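Local coordinates for protein nucleoporin NUP82 (Chaetomium thermophilum, PDB 5CWW) that probably serves as a structural component of the nuclear pore complex and as a docking partner for transport factors, this chain being its N-terminal beta-propeller part, at residues B[109-114]-B[158-163]; B[57-62]-B[115-120]; B[166-171]-B[200-205]. All coordinates share one frame; numbering follows the deposited sequence.

All three interactions lie where one blade of the beta-propeller passes to the next. Interactions 1 and 2 join the same two antiparallel sheets at different depths: residues 109-114 and 158-163 bring the outer strands of the two sheets, with adjoining residues, side by side at the surface, while 57-62 and 115-120 form a partly buried contact. A probable hydrogen bond between Thr111 OG1 and Lys62 O ties these two together. Interaction 3, buried, belongs to the next junction; Leu163 of interaction 1 packs on its Trp202 and Leu204. The chemistry differs accordingly: apolar groups round one phenyl ring, a methyl cluster with one backbone bond, and two aromatic rings, nitrogens hydrogen-bonded to a threonine, with a guanidinium.

Interaction 1: residues B[109-114]-B[158-163]; sequences IKTPVA and PKFWTL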
# COMPACT_ATOMS: atom_id res chain seq x y z
N ILE B 109 17.02 6.62 22.50
CA ILE B 109 16.13 5.47 22.62
C ILE B 109 16.78 4.25 21.97
O ILE B 109 16.72 4.08 20.75
CB ILE B 109 14.76 5.71 21.95
CG1 ILE B 109 14.21 7.09 22.29
CG2 ILE B 109 13.78 4.61 22.35
CD1 ILE B 109 13.90 7.30 23.74
N LYS B 110 17.39 3.40 22.79
CA LYS B 110 17.92 2.14 22.29
C LYS B 110 16.75 1.21 21.98
O LYS B 110 15.76 1.19 22.71
CB LYS B 110 18.87 1.50 23.30
CG LYS B 110 20.32 1.92 23.15
CD LYS B 110 20.93 1.38 21.86
CE LYS B 110 22.40 1.74 21.73
NZ LYS B 110 22.98 1.28 20.44
N THR B 111 16.88 0.45 20.90
CA THR B 111 15.81 -0.42 20.43
C THR B 111 16.31 -1.86 20.35
O THR B 111 17.52 -2.10 20.33
CB THR B 111 15.29 0.01 19.05
OG1 THR B 111 16.23 -0.38 18.04
CG2 THR B 111 15.08 1.52 18.99
N PRO B 112 15.38 -2.83 20.29
CA PRO B 112 15.76 -4.24 20.18
C PRO B 112 15.88 -4.74 18.74
O PRO B 112 15.99 -5.95 18.53
CB PRO B 112 14.61 -4.95 20.90
CG PRO B 112 13.43 -4.09 20.59
CD PRO B 112 13.94 -2.67 20.54
N VAL B 113 15.87 -3.83 17.76
CA VAL B 113 15.95 -4.25 16.36
C VAL B 113 17.29 -4.92 16.07
O VAL B 113 18.28 -4.67 16.76
CB VAL B 113 15.76 -3.06 15.39
CG1 VAL B 113 14.37 -2.44 15.59
CG2 VAL B 113 16.87 -2.02 15.56
N ALA B 114 17.32 -5.77 15.05
CA ALA B 114 18.52 -6.51 14.67
C ALA B 114 19.11 -5.99 13.36
O ALA B 114 20.12 -6.51 12.88
CB ALA B 114 18.21 -7.99 14.56
N PRO B 158 11.77 2.93 27.61
CA PRO B 158 10.56 2.86 26.78
C PRO B 158 10.25 1.44 26.32
O PRO B 158 11.13 0.75 25.80
CB PRO B 158 10.90 3.76 25.58
CG PRO B 158 11.93 4.69 26.10
CD PRO B 158 12.74 3.90 27.07
N LYS B 159 9.00 1.01 26.51
CA LYS B 159 8.59 -0.34 26.15
C LYS B 159 8.50 -0.51 24.64
O LYS B 159 7.92 0.32 23.93
CB LYS B 159 7.23 -0.66 26.79
CG LYS B 159 6.68 -2.05 26.47
CD LYS B 159 7.61 -3.15 26.97
CE LYS B 159 7.03 -4.53 26.70
NZ LYS B 159 7.97 -5.61 27.12
N PHE B 160 9.08 -1.61 24.15
CA PHE B 160 8.99 -2.00 22.75
C PHE B 160 8.26 -3.33 22.64
O PHE B 160 8.61 -4.29 23.33
CB PHE B 160 10.37 -2.11 22.11
CG PHE B 160 10.98 -0.80 21.73
CD1 PHE B 160 11.61 -0.01 22.67
CD2 PHE B 160 10.94 -0.36 20.41
CE1 PHE B 160 12.18 1.20 22.31
CE2 PHE B 160 11.50 0.85 20.05
CZ PHE B 160 12.12 1.63 21.00
N TRP B 161 7.25 -3.39 21.78
CA TRP B 161 6.51 -4.62 21.53
C TRP B 161 6.85 -5.17 20.15
O TRP B 161 6.81 -4.45 19.16
CB TRP B 161 5.00 -4.38 21.62
CG TRP B 161 4.49 -4.08 22.99
CD1 TRP B 161 4.54 -2.88 23.64
CD2 TRP B 161 3.84 -4.99 23.87
NE1 TRP B 161 3.96 -3.00 24.88
CE2 TRP B 161 3.52 -4.29 25.05
CE3 TRP B 161 3.49 -6.34 23.79
CZ2 TRP B 161 2.88 -4.88 26.13
CZ3 TRP B 161 2.85 -6.93 24.86
CH2 TRP B 161 2.56 -6.21 26.02
N THR B 162 7.17 -6.46 20.10
CA THR B 162 7.39 -7.13 18.83
C THR B 162 6.04 -7.39 18.16
O THR B 162 5.12 -7.91 18.79
CB THR B 162 8.14 -8.47 19.00
OG1 THR B 162 9.42 -8.22 19.58
CG2 THR B 162 8.32 -9.17 17.67
N LEU B 163 5.93 -7.03 16.89
CA LEU B 163 4.71 -7.23 16.12
C LEU B 163 4.86 -8.42 15.19
O LEU B 163 5.71 -8.42 14.30
CB LEU B 163 4.36 -5.97 15.32
CG LEU B 163 2.95 -5.94 14.72
CD1 LEU B 163 1.91 -5.70 15.80
CD2 LEU B 163 2.85 -4.88 13.63
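Phe160 presents its ring to four consecutive residues, Ile109 to Pro112, each meeting a different part of it. Pro112 lies over one face: its CD stands 4.0 Å from the ring centroid and 24° off the normal, a CH-pi contact displaced toward the rim, where CD comes within 3.7 Å of Phe160 CG. Thr111 CA hangs over the rim of the same face. Ile109 instead comes in at the edge, near the ring plane, with its CG2 3.7 Å from Phe160 CZ. Lys110 O lies obliquely to the ring, 3.6 Å from Phe160 CE1. Thr111 CG2 reaches Phe160 CZ at 3.6 Å. The Thr111 torsion divides the labour of that side chain: OG1 sits between the backbone N and the carbonyl carbon (chi1 76°) and probably hydrogen-bonds Lys62 O, whereas CG2, anti to the carbonyl carbon, is the branch that meets the phenyl. The other branch of Ile109 ends in CD1, which lies 4.0 Å from Pro158 CG as the two side chains cross obliquely.

The contact joins the outermost strands of two adjacent propeller blades, 106-110 and 160-162. Ile109 also packs on Ile64 and Trp66 of its own blade, and Phe160 on Cys140 of the neighbouring strand 137-141. No hydrogen bond links the two segments, so between them the blade edges are joined by van der Waals fit round the phenyl ring and by the weak CH-pi contact, with the hydroxyl of Thr111 turned to its own blade.

Interaction 2: residues B[57-62]-B[115-120]; sequences FVACGK and DDIRQL
Ala59 and Ile117 press together where two blades of the beta-propeller meet: the first lies on strand 55-60, the second on the connection that enters strand 119-122, the first strand of the following blade. This is the tight half of the contact. Ala59 CB rests 3.6 Å from Ile117 CG2 and 3.9 Å from Leu120 CD1, so that its one methyl touches both larger side chains. Leu120 CD1 also reaches back to the carbonyl oxygen of Phe57, and Ile64 of strand 63-68 and Val131 of strand 128-132 add apolar cover to Ile117 and Leu120. With its CG1 beside the backbone N (chi1 -62°), Ile117 brings that carbon to 3.4 Å from Gly61 O, next to the hydrogen bond that its own N makes to the same oxygen. That bond is 2.9 Å from Ile117 N to Gly61 O and nearly straight at 174°, with the donor tilted out of the carbonyl plane. An alanine in place of Ile117 would probably open a gap beside Ala59 CB, where CG2 is lost, and strip part of the hydrocarbon cover from Gly61 O, although the backbone bond could persist.

Toward solvent the two segments approach more loosely. Lys62 extends alongside the backbone of Asp115, and its NZ stays 4.4 Å from Asp116 OD1, too far for a salt bridge, so any attraction is probably only a general electrostatic one. Asp116 OD1 instead lies near the CA of Gly61. Within its own segment, Asp115 OD1 accepts a hydrogen bond from Asp116 N at 2.6 Å, met on the anti side of the carboxylate.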
# COMPACT_ATOMS: atom_id res chain seq x y z
N PHE B 57 11.51 12.14 16.23
CA PHE B 57 12.19 10.87 16.48
C PHE B 57 13.02 10.53 15.25
O PHE B 57 12.48 10.38 14.16
CB PHE B 57 11.17 9.77 16.78
CG PHE B 57 10.31 10.05 17.98
CD1 PHE B 57 9.21 10.89 17.87
CD2 PHE B 57 10.60 9.48 19.21
CE1 PHE B 57 8.41 11.15 18.97
CE2 PHE B 57 9.80 9.74 20.31
CZ PHE B 57 8.71 10.57 20.19
N VAL B 58 14.33 10.41 15.44
CA VAL B 58 15.26 10.24 14.33
C VAL B 58 15.98 8.90 14.42
O VAL B 58 16.81 8.68 15.30
CB VAL B 58 16.30 11.37 14.31
CG1 VAL B 58 17.19 11.25 13.08
CG2 VAL B 58 15.62 12.73 14.35
N ALA B 59 15.66 8.01 13.48
CA ALA B 59 16.29 6.70 13.43
C ALA B 59 17.71 6.82 12.89
O ALA B 59 17.93 7.37 11.81
CB ALA B 59 15.48 5.74 12.58
N CYS B 60 18.67 6.32 13.65
CA CYS B 60 20.06 6.26 13.23
C CYS B 60 20.63 4.89 13.54
O CYS B 60 21.13 4.65 14.64
CB CYS B 60 20.88 7.36 13.91
SG CYS B 60 20.29 9.03 13.51
N GLY B 61 20.54 3.98 12.57
CA GLY B 61 20.98 2.61 12.78
C GLY B 61 19.96 1.84 13.59
O GLY B 61 18.80 1.71 13.18
N LYS B 62 20.38 1.33 14.74
CA LYS B 62 19.51 0.52 15.59
C LYS B 62 18.97 1.30 16.79
O LYS B 62 18.46 0.71 17.74
CB LYS B 62 20.26 -0.72 16.09
CG LYS B 62 20.72 -1.66 14.99
CD LYS B 62 21.42 -2.88 15.57
CE LYS B 62 21.81 -3.87 14.49
NZ LYS B 62 22.74 -3.29 13.49
N ASP B 115 18.48 -4.96 12.80
CA ASP B 115 18.97 -4.35 11.56
C ASP B 115 18.61 -2.87 11.54
O ASP B 115 17.78 -2.42 12.33
CB ASP B 115 18.38 -5.07 10.34
CG ASP B 115 19.25 -4.93 9.11
OD1 ASP B 115 20.07 -3.99 9.05
OD2 ASP B 115 19.11 -5.77 8.19
N ASP B 116 19.23 -2.13 10.63
CA ASP B 116 19.01 -0.69 10.52
C ASP B 116 17.53 -0.37 10.34
O ASP B 116 16.84 -0.99 9.52
CB ASP B 116 19.81 -0.11 9.36
CG ASP B 116 21.31 -0.20 9.57
OD1 ASP B 116 21.75 -0.06 10.73
OD2 ASP B 116 22.04 -0.41 8.59
N ILE B 117 17.04 0.60 11.10
CA ILE B 117 15.66 1.05 10.98
C ILE B 117 15.44 1.69 9.62
O ILE B 117 16.27 2.46 9.13
CB ILE B 117 15.29 2.04 12.10
CG1 ILE B 117 15.42 1.36 13.47
CG2 ILE B 117 13.88 2.58 11.90
CD1 ILE B 117 15.30 2.30 14.64
N ARG B 118 14.30 1.38 9.01
CA ARG B 118 13.96 1.88 7.68
C ARG B 118 12.83 2.90 7.74
O ARG B 118 12.84 3.88 7.00
CB ARG B 118 13.57 0.72 6.76
CG ARG B 118 14.71 -0.23 6.44
CD ARG B 118 15.68 0.38 5.44
NE ARG B 118 16.78 -0.53 5.12
CZ ARG B 118 16.71 -1.52 4.24
NH1 ARG B 118 15.59 -1.74 3.57
NH2 ARG B 118 17.77 -2.29 4.02
N GLN B 119 11.87 2.65 8.62
CA GLN B 119 10.69 3.51 8.71
C GLN B 119 10.21 3.72 10.14
O GLN B 119 10.23 2.79 10.96
CB GLN B 119 9.53 2.91 7.89
CG GLN B 119 9.88 2.55 6.46
CD GLN B 119 8.64 2.25 5.63
OE1 GLN B 119 7.68 3.03 5.62
NE2 GLN B 119 8.64 1.12 4.94
N LEU B 120 9.79 4.95 10.42
CA LEU B 120 9.10 5.29 11.66
C LEU B 120 7.73 5.85 11.30
O LEU B 120 7.63 6.79 10.52
CB LEU B 120 9.89 6.32 12.47
CG LEU B 120 11.32 5.95 12.85
CD1 LEU B 120 12.00 7.13 13.54
CD2 LEU B 120 11.35 4.72 13.73

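Interaction 3: residues B[166-171]-B[200-205]; sequences TTHVTS and RVWELS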
# COMPACT_ATOMS: atom_id res chain seq x y z
N THR B 166 6.41 -14.33 14.51
CA THR B 166 6.55 -15.42 13.55
C THR B 166 6.07 -15.02 12.16
O THR B 166 6.09 -15.83 11.23
CB THR B 166 5.77 -16.68 14.01
OG1 THR B 166 4.36 -16.43 13.92
CG2 THR B 166 6.13 -17.04 15.44
N THR B 167 5.64 -13.76 12.03
CA THR B 167 5.07 -13.25 10.79
C THR B 167 6.03 -12.30 10.09
O THR B 167 6.48 -12.56 8.97
CB THR B 167 3.74 -12.53 11.06
OG1 THR B 167 2.86 -13.40 11.78
CG2 THR B 167 3.07 -12.12 9.75
N HIS B 168 6.34 -11.19 10.74
CA HIS B 168 7.27 -10.21 10.19
C HIS B 168 8.69 -10.56 10.62
O HIS B 168 9.20 -10.06 11.62
CB HIS B 168 6.88 -8.80 10.63
CG HIS B 168 5.60 -8.32 10.03
ND1 HIS B 168 5.38 -8.29 8.67
CD2 HIS B 168 4.47 -7.85 10.61
CE1 HIS B 168 4.17 -7.82 8.43
NE2 HIS B 168 3.59 -7.55 9.59
N VAL B 169 9.32 -11.43 9.83
CA VAL B 169 10.62 -11.99 10.15
C VAL B 169 11.49 -12.00 8.89
O VAL B 169 10.98 -11.95 7.78
CB VAL B 169 10.49 -13.43 10.70
CG1 VAL B 169 11.80 -13.91 11.32
CG2 VAL B 169 9.39 -13.50 11.74
N THR B 170 12.81 -12.07 9.08
CA THR B 170 13.74 -12.07 7.96
C THR B 170 13.58 -13.29 7.06
O THR B 170 13.99 -13.27 5.90
CB THR B 170 15.20 -12.01 8.46
OG1 THR B 170 15.41 -13.01 9.46
CG2 THR B 170 15.51 -10.64 9.04
N SER B 171 12.97 -14.35 7.58
CA SER B 171 12.78 -15.58 6.81
C SER B 171 11.49 -15.54 5.99
O SER B 171 11.21 -16.46 5.23
CB SER B 171 12.77 -16.80 7.74
OG SER B 171 11.71 -16.73 8.68
N ARG B 200 -2.37 -7.22 6.59
CA ARG B 200 -2.64 -7.66 7.95
C ARG B 200 -3.07 -6.51 8.84
O ARG B 200 -2.37 -5.50 8.96
CB ARG B 200 -1.41 -8.36 8.54
CG ARG B 200 -1.29 -9.81 8.12
CD ARG B 200 -0.05 -10.46 8.73
NE ARG B 200 1.11 -10.30 7.86
CZ ARG B 200 1.63 -11.25 7.09
NH1 ARG B 200 1.11 -12.46 7.05
NH2 ARG B 200 2.69 -10.97 6.34
N VAL B 201 -4.25 -6.67 9.44
CA VAL B 201 -4.79 -5.69 10.38
C VAL B 201 -4.50 -6.13 11.82
O VAL B 201 -4.92 -7.21 12.25
CB VAL B 201 -6.31 -5.52 10.19
CG1 VAL B 201 -6.85 -4.46 11.15
CG2 VAL B 201 -6.64 -5.16 8.74
N TRP B 202 -3.78 -5.29 12.56
CA TRP B 202 -3.47 -5.55 13.97
C TRP B 202 -4.20 -4.55 14.84
O TRP B 202 -4.11 -3.35 14.61
CB TRP B 202 -1.96 -5.45 14.23
CG TRP B 202 -1.10 -6.10 13.19
CD1 TRP B 202 -0.80 -5.60 11.95
CD2 TRP B 202 -0.42 -7.36 13.30
NE1 TRP B 202 0.03 -6.48 11.29
CE2 TRP B 202 0.28 -7.56 12.09
CE3 TRP B 202 -0.33 -8.33 14.30
CZ2 TRP B 202 1.05 -8.70 11.86
CZ3 TRP B 202 0.44 -9.45 14.07
CH2 TRP B 202 1.12 -9.63 12.85
N GLU B 203 -4.93 -5.05 15.84
CA GLU B 203 -5.66 -4.18 16.77
C GLU B 203 -5.03 -4.27 18.15
O GLU B 203 -5.31 -5.19 18.92
CB GLU B 203 -7.13 -4.57 16.80
CG GLU B 203 -7.82 -4.37 15.45
CD GLU B 203 -9.27 -4.80 15.45
OE1 GLU B 203 -10.04 -4.31 16.30
OE2 GLU B 203 -9.64 -5.63 14.59
N LEU B 204 -4.20 -3.29 18.46
CA LEU B 204 -3.28 -3.37 19.60
C LEU B 204 -3.90 -2.99 20.93
O LEU B 204 -4.68 -2.03 21.03
CB LEU B 204 -2.06 -2.49 19.34
CG LEU B 204 -1.39 -2.69 17.98
CD1 LEU B 204 -0.22 -1.73 17.82
CD2 LEU B 204 -0.92 -4.14 17.81
N SER B 205 -3.55 -3.75 21.96
CA SER B 205 -3.90 -3.43 23.34
C SER B 205 -2.74 -3.84 24.24
O SER B 205 -2.34 -5.00 24.25
CB SER B 205 -5.19 -4.13 23.76
OG SER B 205 -5.46 -3.90 25.13
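His168 and Trp202 converge on one polar atom, OG1 of Thr192, which is hydrogen-bonded both to His168 NE2 and to Trp202 NE1. The shared hydroxyl ties the loop residue and the strand residue to a third element and would be expected to limit the turning of both rings. The two rings touch at their rims without stacking: the centroids are 5.6 Å apart, the planes are inclined at 45°, and His168 NE2 comes 3.6 Å from Trp202 CZ2. On another part of the imidazole, near His168 CE1, the end of the Arg200 side chain runs past as modelled, its exact position being doubtful. Thr167 adds its OG1, which lies at the edge of the indole near Trp202 CH2.

The chain makes an inverse gamma turn at His168, in the loop that leads from strand 160-162 to strand 175-180. The histidine side chain touches Val137 of the preceding blade and Thr194 of strand 189-194, while Arg200 and Trp202 extend from strand 198-203, which lies between strands 189-194 and 217-220.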